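Local coordinates for protein cytosine deaminase (PDB 4R85) that deaminates 5-methylcytosine, and as a cytosine deaminase probably also cytosine, by hydrolysis at an iron(II) site in an amidohydrolase-fold barrel, at residues N5-L8 / A13-T16; I103-D108 / D308-P313; L163-I168 / Q200-L205; A328-C333 / D339-C344. All coordinates share one frame; numbering follows the deposited sequence.

Contact 1: residues N5-L8 / A13-T16; sequences NARL and ALFT
Phe-15 and Leu-8 meet on one face of a small sheet, where methyl CD1 of Leu-8 sits squarely over the aromatic ring. The CH-pi contact is nearly vertical: CD1 of Leu-8 lies 3.6 Å from the centroid of the Phe-15 ring and 12° off its normal. The two side chains run at about a right angle, with CG of Leu-8 also touching CD2 of Phe-15. Ile-27 of the next strand packs on both. Two backbone bonds hold Phe-15 opposite Ala-6: Ala-6 N reaches Phe-15 O at 3.0 Å, and Phe-15 N reaches Ala-6 O at 2.6 Å. That exchange makes them an antiparallel hydrogen-bonded pair of the N-terminal beta hairpin, strands 2-7 and 14-20, in the small N-terminal sheet, with Arg-7 also bonded through its backbone to Ala-48 of strand 47-57. Leu-14 turns to the other face, its methyl CD2 3.5 Å from CD of Arg-7 and 3.6 Å from Asn-5 O. The Arg-7 chain folds back at chi2 (-79°) and chi3 (-62°), and its NE donates to a water at 3.1 Å. The same water accepts from Leu-8 N at 2.8 Å and is hydrogen-bonded to Ala-13 O, bridging the segments where the paired strands give way to the turn.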
loop_
_atom_site.group_PDB
_atom_site.type_symbol
_atom_site.label_atom_id
_atom_site.label_comp_id
_atom_site.label_asym_id
_atom_site.label_seq_id
_atom_site.Cartn_x
_atom_site.Cartn_y
_atom_site.Cartn_z
ATOM N N ASN A 5 -2.541 -29.085 -12.515
ATOM C CA ASN A 5 -3.484 -27.987 -12.713
ATOM C C ASN A 5 -2.899 -26.641 -12.310
ATOM O O ASN A 5 -3.603 -25.770 -11.792
ATOM C CB ASN A 5 -4.786 -28.238 -11.944
ATOM C CG ASN A 5 -5.544 -29.446 -12.454
ATOM O OD1 ASN A 5 -5.493 -29.779 -13.642
ATOM N ND2 ASN A 5 -6.266 -30.108 -11.553
ATOM N N ALA A 6 -1.605 -26.470 -12.546
ATOM C CA ALA A 6 -0.934 -25.243 -12.151
ATOM C C ALA A 6 -0.809 -24.300 -13.332
ATOM O O ALA A 6 -0.516 -24.728 -14.447
ATOM C CB ALA A 6 0.433 -25.545 -11.585
ATOM N N ARG A 7 -1.052 -23.020 -13.087
ATOM C CA ARG A 7 -0.745 -22.004 -14.081
ATOM C C ARG A 7 0.709 -21.593 -13.938
ATOM O O ARG A 7 1.272 -21.622 -12.837
ATOM C CB ARG A 7 -1.644 -20.785 -13.904
ATOM C CG ARG A 7 -3.128 -21.090 -14.019
ATOM C CD ARG A 7 -3.566 -21.233 -15.455
ATOM N NE ARG A 7 -3.368 -19.996 -16.196
ATOM C CZ ARG A 7 -4.269 -19.024 -16.290
ATOM N NH1 ARG A 7 -3.986 -17.937 -16.995
ATOM N NH2 ARG A 7 -5.449 -19.142 -15.687
ATOM N N LEU A 8 1.322 -21.207 -15.050
ATOM C CA LEU A 8 2.637 -20.571 -15.003
ATOM C C LEU A 8 2.473 -19.135 -15.472
ATOM O O LEU A 8 1.472 -18.800 -16.112
ATOM C CB LEU A 8 3.641 -21.334 -15.867
ATOM C CG LEU A 8 3.929 -22.753 -15.369
ATOM C CD1 LEU A 8 4.833 -23.480 -16.353
ATOM C CD2 LEU A 8 4.560 -22.727 -13.963
ATOM N N ALA A 13 -1.979 -22.030 -20.631
ATOM C CA ALA A 13 -2.108 -23.475 -20.408
ATOM C C ALA A 13 -1.914 -23.870 -18.942
ATOM O O ALA A 13 -1.262 -23.157 -18.184
ATOM C CB ALA A 13 -1.129 -24.233 -21.285
ATOM N N LEU A 14 -2.491 -25.004 -18.553
ATOM C CA LEU A 14 -2.261 -25.581 -17.229
ATOM C C LEU A 14 -1.085 -26.552 -17.298
ATOM O O LEU A 14 -0.875 -27.203 -18.323
ATOM C CB LEU A 14 -3.509 -26.319 -16.739
ATOM C CG LEU A 14 -4.724 -25.467 -16.357
ATOM C CD1 LEU A 14 -5.942 -26.348 -16.121
ATOM C CD2 LEU A 14 -4.428 -24.630 -15.122
ATOM N N PHE A 15 -0.322 -26.659 -16.213
ATOM C CA PHE A 15 0.869 -27.501 -16.227
ATOM C C PHE A 15 0.929 -28.485 -15.075
ATOM O O PHE A 15 0.428 -28.219 -13.982
ATOM C CB PHE A 15 2.138 -26.643 -16.206
ATOM C CG PHE A 15 2.320 -25.793 -17.426
ATOM C CD1 PHE A 15 3.162 -26.199 -18.445
ATOM C CD2 PHE A 15 1.653 -24.583 -17.552
ATOM C CE1 PHE A 15 3.333 -25.417 -19.575
ATOM C CE2 PHE A 15 1.822 -23.795 -18.675
ATOM C CZ PHE A 15 2.661 -24.219 -19.692
ATOM N N THR A 16 1.549 -29.630 -15.336
ATOM C CA THR A 16 1.963 -30.543 -14.277
ATOM C C THR A 16 3.462 -30.380 -14.028
ATOM O O THR A 16 4.254 -30.329 -14.970
ATOM C CB THR A 16 1.633 -32.000 -14.634
ATOM O OG1 THR A 16 0.225 -32.206 -14.477
ATOM C CG2 THR A 16 2.375 -32.966 -13.730
HETATM O O HOH W 1 -0.488 -20.851 -17.119
#

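Contact 2: residues I103-D108 / D308-P313. With FE2 (Fe (II) ion), chain H; 17E (5-methylcytosine), chain G.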
loop_
_atom_site.group_PDB
_atom_site.type_symbol
_atom_site.label_atom_id
_atom_site.label_comp_id
_atom_site.label_asym_id
_atom_site.label_seq_id
_atom_site.Cartn_x
_atom_site.Cartn_y
_atom_site.Cartn_z
ATOM N N ILE A 103 12.927 -13.397 9.793
ATOM C CA ILE A 103 13.062 -14.425 8.772
ATOM C C ILE A 103 11.812 -15.320 8.746
ATOM O O ILE A 103 11.328 -15.684 7.669
ATOM C CB ILE A 103 14.346 -15.251 8.986
ATOM C CG1 ILE A 103 15.570 -14.414 8.587
ATOM C CG2 ILE A 103 14.295 -16.534 8.170
ATOM C CD1 ILE A 103 16.890 -15.023 9.007
ATOM N N GLY A 104 11.285 -15.647 9.927
ATOM C CA GLY A 104 10.024 -16.363 10.039
ATOM C C GLY A 104 8.881 -15.673 9.315
ATOM O O GLY A 104 8.110 -16.321 8.601
ATOM N N MET A 105 8.780 -14.355 9.481
ATOM C CA MET A 105 7.768 -13.567 8.777
ATOM C C MET A 105 7.952 -13.643 7.272
ATOM O O MET A 105 6.972 -13.680 6.525
ATOM C CB MET A 105 7.845 -12.084 9.157
ATOM C CG MET A 105 7.614 -11.739 10.616
ATOM S SD MET A 105 7.670 -9.925 10.754
ATOM C CE MET A 105 8.225 -9.777 12.452
ATOM N N LEU A 106 9.204 -13.613 6.820
ATOM C CA LEU A 106 9.473 -13.641 5.383
ATOM C C LEU A 106 9.091 -15.003 4.807
ATOM O O LEU A 106 8.487 -15.085 3.740
ATOM C CB LEU A 106 10.940 -13.310 5.082
ATOM C CG LEU A 106 11.408 -11.893 5.443
ATOM C CD1 LEU A 106 12.933 -11.811 5.473
ATOM C CD2 LEU A 106 10.833 -10.877 4.452
ATOM N N ARG A 107 9.448 -16.064 5.530
ATOM C CA ARG A 107 9.072 -17.433 5.180
ATOM C C ARG A 107 7.553 -17.560 5.066
ATOM O O ARG A 107 7.041 -18.189 4.133
ATOM C CB ARG A 107 9.613 -18.408 6.236
ATOM C CG ARG A 107 9.227 -19.888 6.050
ATOM C CD ARG A 107 7.943 -20.260 6.789
ATOM N NE ARG A 107 7.843 -19.617 8.104
ATOM C CZ ARG A 107 8.385 -20.101 9.217
ATOM N NH1 ARG A 107 9.072 -21.232 9.181
ATOM N NH2 ARG A 107 8.239 -19.451 10.367
ATOM N N ASP A 108 6.838 -16.973 6.026
ATOM C CA ASP A 108 5.378 -17.013 6.020
ATOM C C ASP A 108 4.808 -16.426 4.737
ATOM O O ASP A 108 3.723 -16.812 4.303
ATOM C CB ASP A 108 4.787 -16.273 7.215
ATOM C CG ASP A 108 4.944 -17.040 8.520
ATOM O OD1 ASP A 108 5.248 -18.259 8.480
ATOM O OD2 ASP A 108 4.751 -16.413 9.589
ATOM N N ASP A 308 13.242 -3.329 2.742
ATOM C CA ASP A 308 14.217 -2.487 3.456
ATOM C C ASP A 308 14.165 -2.676 4.980
ATOM O O ASP A 308 15.128 -3.141 5.598
ATOM C CB ASP A 308 14.036 -0.996 3.089
ATOM C CG ASP A 308 15.254 -0.168 3.404
ATOM O OD1 ASP A 308 15.130 1.039 3.708
ATOM O OD2 ASP A 308 16.349 -0.731 3.344
ATOM N N SER A 309 13.038 -2.318 5.578
ATOM C CA SER A 309 12.914 -2.323 7.030
ATOM C C SER A 309 11.685 -3.057 7.521
ATOM O O SER A 309 10.624 -2.974 6.922
ATOM C CB SER A 309 12.810 -0.889 7.543
ATOM O OG SER A 309 14.038 -0.212 7.404
ATOM N N ILE A 310 11.829 -3.744 8.646
ATOM C CA ILE A 310 10.678 -4.212 9.395
ATOM C C ILE A 310 10.822 -3.786 10.857
ATOM O O ILE A 310 11.695 -4.279 11.579
ATOM C CB ILE A 310 10.489 -5.733 9.254
ATOM C CG1 ILE A 310 10.137 -6.071 7.793
ATOM C CG2 ILE A 310 9.401 -6.224 10.200
ATOM C CD1 ILE A 310 9.825 -7.546 7.525
ATOM N N GLN A 311 9.971 -2.842 11.261
ATOM C CA GLN A 311 9.904 -2.321 12.622
ATOM C C GLN A 311 11.260 -1.905 13.180
ATOM O O GLN A 311 11.699 -2.406 14.214
ATOM C CB GLN A 311 9.230 -3.340 13.542
ATOM C CG GLN A 311 7.810 -3.685 13.128
ATOM C CD GLN A 311 7.188 -4.753 14.005
ATOM O OE1 GLN A 311 7.137 -5.927 13.633
ATOM N NE2 GLN A 311 6.701 -4.350 15.173
ATOM N N ASP A 312 11.915 -0.969 12.510
ATOM C CA ASP A 312 13.273 -0.616 12.895
ATOM C C ASP A 312 13.381 0.907 13.157
ATOM O O ASP A 312 12.348 1.595 13.168
ATOM C CB ASP A 312 14.270 -1.202 11.858
ATOM C CG ASP A 312 14.286 -0.445 10.534
ATOM O OD1 ASP A 312 14.974 -0.922 9.601
ATOM O OD2 ASP A 312 13.642 0.617 10.410
ATOM N N PRO A 313 14.601 1.446 13.384
ATOM C CA PRO A 313 14.622 2.882 13.712
ATOM C C PRO A 313 14.157 3.807 12.570
ATOM O O PRO A 313 13.861 4.967 12.834
ATOM C CB PRO A 313 16.102 3.154 14.004
ATOM C CG PRO A 313 16.674 1.830 14.381
ATOM C CD PRO A 313 15.938 0.833 13.547
HETATM FE FE FE2 H . 18.511 0.025 2.989
HETATM N N1 17E G . 20.219 2.846 6.915
HETATM C C2 17E G . 20.211 3.594 5.812
HETATM O O2 17E G . 21.298 4.379 5.522
HETATM N N3 17E G . 19.169 3.597 4.974
HETATM C C4 17E G . 18.089 2.840 5.231
HETATM N N4 17E G . 16.981 2.852 4.330
HETATM C C5 17E G . 18.052 2.039 6.374
HETATM C C6 17E G . 19.161 2.065 7.214
HETATM C CM5 17E G . 16.859 1.189 6.674
#
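Met-105 and Ile-310 make the apolar part of this contact, a light touch between helix 92-108 and the loop after strand 303-305. The thioether SD of Met-105 lies 4.1 Å from CG2 of Ile-310, the side chains sliding past each other in opposite directions. Extended beyond CG (chi2 -177°), the methionine carries its methyl CE on to 4.2 Å from OE1 of Gln-311, which it crosses at about a right angle. Polar bonds work within each segment and outward. On the helix, NE of Arg-107 forms a salt bridge with OD1 of Asp-108 at 3.0 Å, approaching from above the carboxylate plane, and Tyr-410 of the second subunit also bonds OD1. In the loop, Ser-309 is hydrogen-bonded to Glu-273, and its OG lies 3.2 Å from methyl CM5 of the bound 5-methylcytosine. Metal coordination comes from Asp-308: OD2 binds the iron(II) ion at 2.3 Å, beside His-56, His-58, His-209 and His-241, while OD1 accepts from N4 of 5-methylcytosine at 2.7 Å. One carboxylate thus bridges metal and substrate, with the amino group to be lost held against it, as expected of the metal-binding aspartate in an amidohydrolase barrel.

Contact 3: residues L163-I168 / Q200-L205; sequences LMTRAI and QRYGRL
CG2 of Ile-168 packs into the corner formed by Tyr-202 and Arg-204. This branch stands anti to the backbone N (chi1 of CG1 -69°), which brings it over one face of the tyrosine ring, 3.6 Å from CG of Tyr-202. The CH-pi contact leans toward the CB end, 27° off the ring normal. Over a face of the Arg-204 guanidinium, the same CG2 of Ile-168 comes 3.4 Å from NH2. That nitrogen also donates to Ile-168 O at 2.8 Å, from a position tilted 34° out of the carbonyl plane, and it has a second acceptor in Ala-172 O. The close packing extends to the phenol, where CG2 of Thr-165 lies 3.4 Å from OH of Tyr-202; the two side chains cross at about a right angle, and the hydroxyl bonds to Glu-169. The solvent side is at NH1 of Arg-204, which donates to a water at 3.1 Å; the same water donates to Ile-168 O at 3.2 Å. Gly-203, at positive phi, takes the chain out of helix 185-202 toward strand 205-209. The contact joins helix 160-170 to the end of helix 185-202 and the residues that follow it, on the outside of the amidohydrolase barrel, with Val-175 of strand 174-175 touching both Ile-168 and Arg-204.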
loop_
_atom_site.group_PDB
_atom_site.type_symbol
_atom_site.label_atom_id
_atom_site.label_comp_id
_atom_site.label_asym_id
_atom_site.label_seq_id
_atom_site.Cartn_x
_atom_site.Cartn_y
_atom_site.Cartn_z
ATOM N N LEU A 163 37.320 -1.979 9.035
ATOM C CA LEU A 163 36.087 -2.675 9.390
ATOM C C LEU A 163 35.436 -3.327 8.171
ATOM O O LEU A 163 34.964 -4.460 8.248
ATOM C CB LEU A 163 35.107 -1.717 10.063
ATOM C CG LEU A 163 35.553 -1.333 11.479
ATOM C CD1 LEU A 163 34.772 -0.107 11.960
ATOM C CD2 LEU A 163 35.349 -2.519 12.413
ATOM N N MET A 164 35.420 -2.613 7.056
ATOM C CA MET A 164 34.889 -3.172 5.800
ATOM C C MET A 164 35.691 -4.404 5.390
ATOM O O MET A 164 35.128 -5.432 5.026
ATOM C CB MET A 164 34.937 -2.134 4.683
ATOM C CG MET A 164 33.868 -1.049 4.802
ATOM S SD MET A 164 32.217 -1.720 4.532
ATOM C CE MET A 164 32.259 -2.028 2.745
ATOM N N THR A 165 37.011 -4.289 5.468
ATOM C CA THR A 165 37.910 -5.376 5.077
ATOM C C THR A 165 37.722 -6.569 6.001
ATOM O O THR A 165 37.624 -7.709 5.547
ATOM C CB THR A 165 39.376 -4.899 5.105
ATOM O OG1 THR A 165 39.524 -3.776 4.224
ATOM C CG2 THR A 165 40.341 -6.011 4.690
ATOM N N ARG A 166 37.663 -6.305 7.303
ATOM C CA ARG A 166 37.481 -7.369 8.290
ATOM C C ARG A 166 36.150 -8.083 8.063
ATOM O O ARG A 166 36.079 -9.305 8.126
ATOM C CB ARG A 166 37.550 -6.795 9.711
ATOM C CG ARG A 166 37.352 -7.822 10.807
ATOM C CD ARG A 166 38.525 -8.801 10.879
ATOM N NE ARG A 166 38.157 -9.985 11.643
ATOM C CZ ARG A 166 38.392 -11.228 11.246
ATOM N NH1 ARG A 166 39.023 -11.457 10.096
ATOM N NH2 ARG A 166 38.012 -12.245 12.008
ATOM N N ALA A 167 35.099 -7.316 7.784
ATOM C CA ALA A 167 33.774 -7.890 7.535
ATOM C C ALA A 167 33.781 -8.837 6.337
ATOM O O ALA A 167 33.162 -9.905 6.361
ATOM C CB ALA A 167 32.749 -6.777 7.313
ATOM N N ILE A 168 34.465 -8.421 5.279
ATOM C CA ILE A 168 34.619 -9.252 4.091
ATOM C C ILE A 168 35.423 -10.509 4.414
ATOM O O ILE A 168 35.046 -11.616 4.023
ATOM C CB ILE A 168 35.261 -8.452 2.936
ATOM C CG1 ILE A 168 34.276 -7.391 2.434
ATOM C CG2 ILE A 168 35.718 -9.378 1.808
ATOM C CD1 ILE A 168 32.916 -7.948 2.052
ATOM N N GLN A 200 36.683 -6.322 -5.812
ATOM C CA GLN A 200 37.503 -6.993 -6.830
ATOM C C GLN A 200 38.603 -7.838 -6.223
ATOM O O GLN A 200 38.894 -8.932 -6.705
ATOM C CB GLN A 200 38.130 -5.990 -7.798
ATOM C CG GLN A 200 37.245 -5.629 -8.949
ATOM C CD GLN A 200 38.017 -5.050 -10.120
ATOM O OE1 GLN A 200 38.647 -3.997 -10.009
ATOM N NE2 GLN A 200 37.970 -5.735 -11.249
ATOM N N ARG A 201 39.233 -7.325 -5.172
ATOM C CA ARG A 201 40.333 -8.042 -4.547
ATOM C C ARG A 201 39.876 -9.351 -3.892
ATOM O O ARG A 201 40.604 -10.341 -3.902
ATOM C CB ARG A 201 41.065 -7.153 -3.544
ATOM C CG ARG A 201 42.163 -7.884 -2.803
ATOM C CD ARG A 201 43.385 -7.020 -2.626
ATOM N NE ARG A 201 44.499 -7.778 -2.063
ATOM C CZ ARG A 201 45.609 -7.220 -1.594
ATOM N NH1 ARG A 201 45.745 -5.901 -1.621
ATOM N NH2 ARG A 201 46.577 -7.977 -1.093
ATOM N N TYR A 202 38.658 -9.363 -3.355
ATOM C CA TYR A 202 38.141 -10.548 -2.669
ATOM C C TYR A 202 37.076 -11.294 -3.485
ATOM O O TYR A 202 36.510 -12.273 -3.014
ATOM C CB TYR A 202 37.562 -10.174 -1.300
ATOM C CG TYR A 202 38.584 -9.756 -0.256
ATOM C CD1 TYR A 202 39.015 -8.435 -0.158
ATOM C CD2 TYR A 202 39.100 -10.680 0.651
ATOM C CE1 TYR A 202 39.946 -8.046 0.803
ATOM C CE2 TYR A 202 40.033 -10.295 1.621
ATOM C CZ TYR A 202 40.451 -8.979 1.685
ATOM O OH TYR A 202 41.373 -8.591 2.648
ATOM N N GLY A 203 36.804 -10.829 -4.698
ATOM C CA GLY A 203 35.836 -11.483 -5.571
ATOM C C GLY A 203 34.421 -11.536 -5.016
ATOM O O GLY A 203 33.780 -12.589 -5.029
ATOM N N ARG A 204 33.926 -10.396 -4.543
ATOM C CA ARG A 204 32.601 -10.338 -3.940
ATOM C C ARG A 204 31.640 -9.521 -4.785
ATOM O O ARG A 204 32.052 -8.784 -5.684
ATOM C CB ARG A 204 32.681 -9.745 -2.526
ATOM C CG ARG A 204 33.701 -10.435 -1.626
ATOM C CD ARG A 204 33.288 -11.852 -1.244
ATOM N NE ARG A 204 34.440 -12.623 -0.786
ATOM C CZ ARG A 204 34.779 -12.795 0.488
ATOM N NH1 ARG A 204 35.854 -13.505 0.792
ATOM N NH2 ARG A 204 34.050 -12.265 1.460
ATOM N N LEU A 205 30.353 -9.661 -4.489
ATOM C CA LEU A 205 29.324 -8.849 -5.118
ATOM C C LEU A 205 29.339 -7.459 -4.484
ATOM O O LEU A 205 30.021 -7.239 -3.484
ATOM C CB LEU A 205 27.949 -9.497 -4.936
ATOM C CG LEU A 205 27.810 -10.933 -5.455
ATOM C CD1 LEU A 205 26.357 -11.402 -5.361
ATOM C CD2 LEU A 205 28.300 -11.019 -6.895
HETATM O O HOH W 2 35.922 -14.656 3.652
#

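Contact 4: residues A328-C333 / D339-C344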
loop_
_atom_site.group_PDB
_atom_site.type_symbol
_atom_site.label_atom_id
_atom_site.label_comp_id
_atom_site.label_asym_id
_atom_site.label_seq_id
_atom_site.Cartn_x
_atom_site.Cartn_y
_atom_site.Cartn_z
ATOM N N ALA A 328 2.592 -0.948 -3.461
ATOM C CA ALA A 328 3.053 0.413 -3.206
ATOM C C ALA A 328 3.888 0.940 -4.364
ATOM O O ALA A 328 3.694 2.062 -4.827
ATOM C CB ALA A 328 3.873 0.452 -1.918
ATOM N N GLY A 329 4.822 0.115 -4.817
ATOM C CA GLY A 329 5.725 0.491 -5.884
ATOM C C GLY A 329 4.989 0.792 -7.167
ATOM O O GLY A 329 5.260 1.794 -7.818
ATOM N N LEU A 330 4.047 -0.072 -7.536
ATOM C CA LEU A 330 3.289 0.144 -8.765
ATOM C C LEU A 330 2.496 1.455 -8.743
ATOM O O LEU A 330 2.363 2.125 -9.778
ATOM C CB LEU A 330 2.357 -1.040 -9.042
ATOM C CG LEU A 330 3.018 -2.405 -9.242
ATOM C CD1 LEU A 330 1.944 -3.456 -9.496
ATOM C CD2 LEU A 330 4.005 -2.377 -10.402
ATOM N N HIS A 331 1.962 1.813 -7.577
ATOM C CA HIS A 331 1.217 3.069 -7.434
ATOM C C HIS A 331 2.143 4.284 -7.505
ATOM O O HIS A 331 1.921 5.206 -8.291
ATOM C CB HIS A 331 0.462 3.120 -6.093
ATOM C CG HIS A 331 -0.768 2.269 -6.042
ATOM N ND1 HIS A 331 -0.722 0.891 -5.966
ATOM C CD2 HIS A 331 -2.080 2.605 -6.024
ATOM C CE1 HIS A 331 -1.956 0.415 -5.925
ATOM N NE2 HIS A 331 -2.798 1.433 -5.959
ATOM N N ILE A 332 3.179 4.289 -6.671
ATOM C CA ILE A 332 4.060 5.457 -6.552
ATOM C C ILE A 332 4.859 5.722 -7.832
ATOM O O ILE A 332 5.150 6.873 -8.173
ATOM C CB ILE A 332 5.020 5.319 -5.340
ATOM C CG1 ILE A 332 4.211 5.065 -4.065
ATOM C CG2 ILE A 332 5.835 6.595 -5.158
ATOM C CD1 ILE A 332 5.055 4.749 -2.812
ATOM N N CYS A 333 5.198 4.650 -8.544
ATOM C CA CYS A 333 6.030 4.736 -9.744
ATOM C C CYS A 333 5.212 4.856 -11.029
ATOM O O CYS A 333 5.775 4.854 -12.125
ATOM C CB CYS A 333 6.958 3.520 -9.832
ATOM S SG CYS A 333 8.084 3.401 -8.401
ATOM N N ASP A 339 -0.255 -3.390 -19.431
ATOM C CA ASP A 339 0.943 -4.193 -19.663
ATOM C C ASP A 339 1.809 -4.326 -18.415
ATOM O O ASP A 339 2.387 -5.394 -18.172
ATOM C CB ASP A 339 1.762 -3.637 -20.830
ATOM C CG ASP A 339 1.151 -3.986 -22.180
ATOM O OD1 ASP A 339 1.389 -3.243 -23.159
ATOM O OD2 ASP A 339 0.430 -5.007 -22.257
ATOM N N ASP A 340 1.901 -3.249 -17.628
ATOM C CA ASP A 340 2.633 -3.288 -16.361
ATOM C C ASP A 340 2.070 -4.392 -15.451
ATOM O O ASP A 340 2.810 -5.210 -14.914
ATOM C CB ASP A 340 2.529 -1.951 -15.604
ATOM C CG ASP A 340 3.129 -0.767 -16.367
ATOM O OD1 ASP A 340 4.228 -0.901 -16.958
ATOM O OD2 ASP A 340 2.496 0.315 -16.355
ATOM N N LEU A 341 0.752 -4.398 -15.285
ATOM C CA LEU A 341 0.083 -5.329 -14.370
ATOM C C LEU A 341 0.182 -6.799 -14.790
ATOM O O LEU A 341 0.231 -7.688 -13.939
ATOM C CB LEU A 341 -1.379 -4.913 -14.154
ATOM C CG LEU A 341 -1.531 -3.665 -13.270
ATOM C CD1 LEU A 341 -2.965 -3.149 -13.256
ATOM C CD2 LEU A 341 -1.063 -3.944 -11.852
ATOM N N GLN A 342 0.227 -7.056 -16.094
ATOM C CA GLN A 342 0.354 -8.421 -16.597
ATOM C C GLN A 342 1.702 -9.095 -16.317
ATOM O O GLN A 342 1.804 -10.318 -16.397
ATOM C CB GLN A 342 0.060 -8.476 -18.096
ATOM C CG GLN A 342 -1.420 -8.440 -18.426
ATOM C CD GLN A 342 -1.729 -9.148 -19.733
ATOM O OE1 GLN A 342 -2.678 -9.929 -19.820
ATOM N NE2 GLN A 342 -0.919 -8.884 -20.757
ATOM N N ARG A 343 2.730 -8.307 -16.017
ATOM C CA ARG A 343 4.063 -8.855 -15.725
ATOM C C ARG A 343 4.669 -8.296 -14.431
ATOM O O ARG A 343 5.884 -8.383 -14.227
ATOM C CB ARG A 343 5.033 -8.610 -16.904
ATOM C CG ARG A 343 5.095 -7.170 -17.450
ATOM C CD ARG A 343 5.776 -6.167 -16.510
ATOM N NE ARG A 343 7.179 -6.500 -16.268
ATOM C CZ ARG A 343 8.197 -5.696 -16.555
ATOM N NH1 ARG A 343 9.445 -6.092 -16.322
ATOM N NH2 ARG A 343 7.968 -4.493 -17.071
ATOM N N CYS A 344 3.842 -7.711 -13.568
ATOM C CA CYS A 344 4.375 -7.007 -12.389
ATOM C C CYS A 344 5.099 -7.916 -11.399
ATOM O O CYS A 344 5.905 -7.443 -10.582
ATOM C CB CYS A 344 3.278 -6.221 -11.665
ATOM S SG CYS A 344 1.978 -7.253 -10.936
#
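Leu-330 reaches across to Leu-341 and Cys-344 with its CD1 methyl, joining two consecutive helices, 322-332 and 338-342, that are linked by a short connection in the amidohydrolase fold; Cys-344 lies just past the second. The first shell is entirely apolar. CD1 of Leu-330 lies 3.9 Å from CD2 of Leu-341, the two side chains meeting at a slant, and 3.8 Å from CB of Cys-344. The second methyl of Leu-330, CD2, lies 4.1 Å from that same CB. All three residues are buried, but the touching surface is small, and the nearest CA atoms, of Leu-330 and Cys-344, are 8.1 Å apart. One step outward, Leu-336 from the connection between the helices packs on Leu-330. Helix 380-386 supplies Val-384 against both Leu-341 and Cys-344, while Pro-316 of the second subunit also packs on Leu-341. Farther out, Arg-343 forms salt bridges with Asp-297 and Asp-346, and His-331 hydrogen-bonds through NE2 to Tyr-315 of the second subunit. Cys-344 has its sulfur between the backbone N and the carbonyl carbon (chi1 65°), and this rotation leaves SG 4.1 Å from CD1 of Leu-330.

Contact 1 comes first along the chain, in the small N-terminal sheet; contact 2 then closes a long loop inside which contact 3 is nested, and contact 4 follows. Contacts 2, 3 and 4 all belong to the amidohydrolase region, with contact 2 about 11 Å from the chain centre and carrying the metal ligand. Contacts 1 and 3 lie on opposite sides of that centre, their own centres about 43 Å apart. Contact 4 approaches contact 1 to about 8 Å between nearest atoms without touching it. Contacts 2 and 4, about 22 Å apart between centres, both meet the second subunit, placing the active-site loop and late helices near the dimer interface.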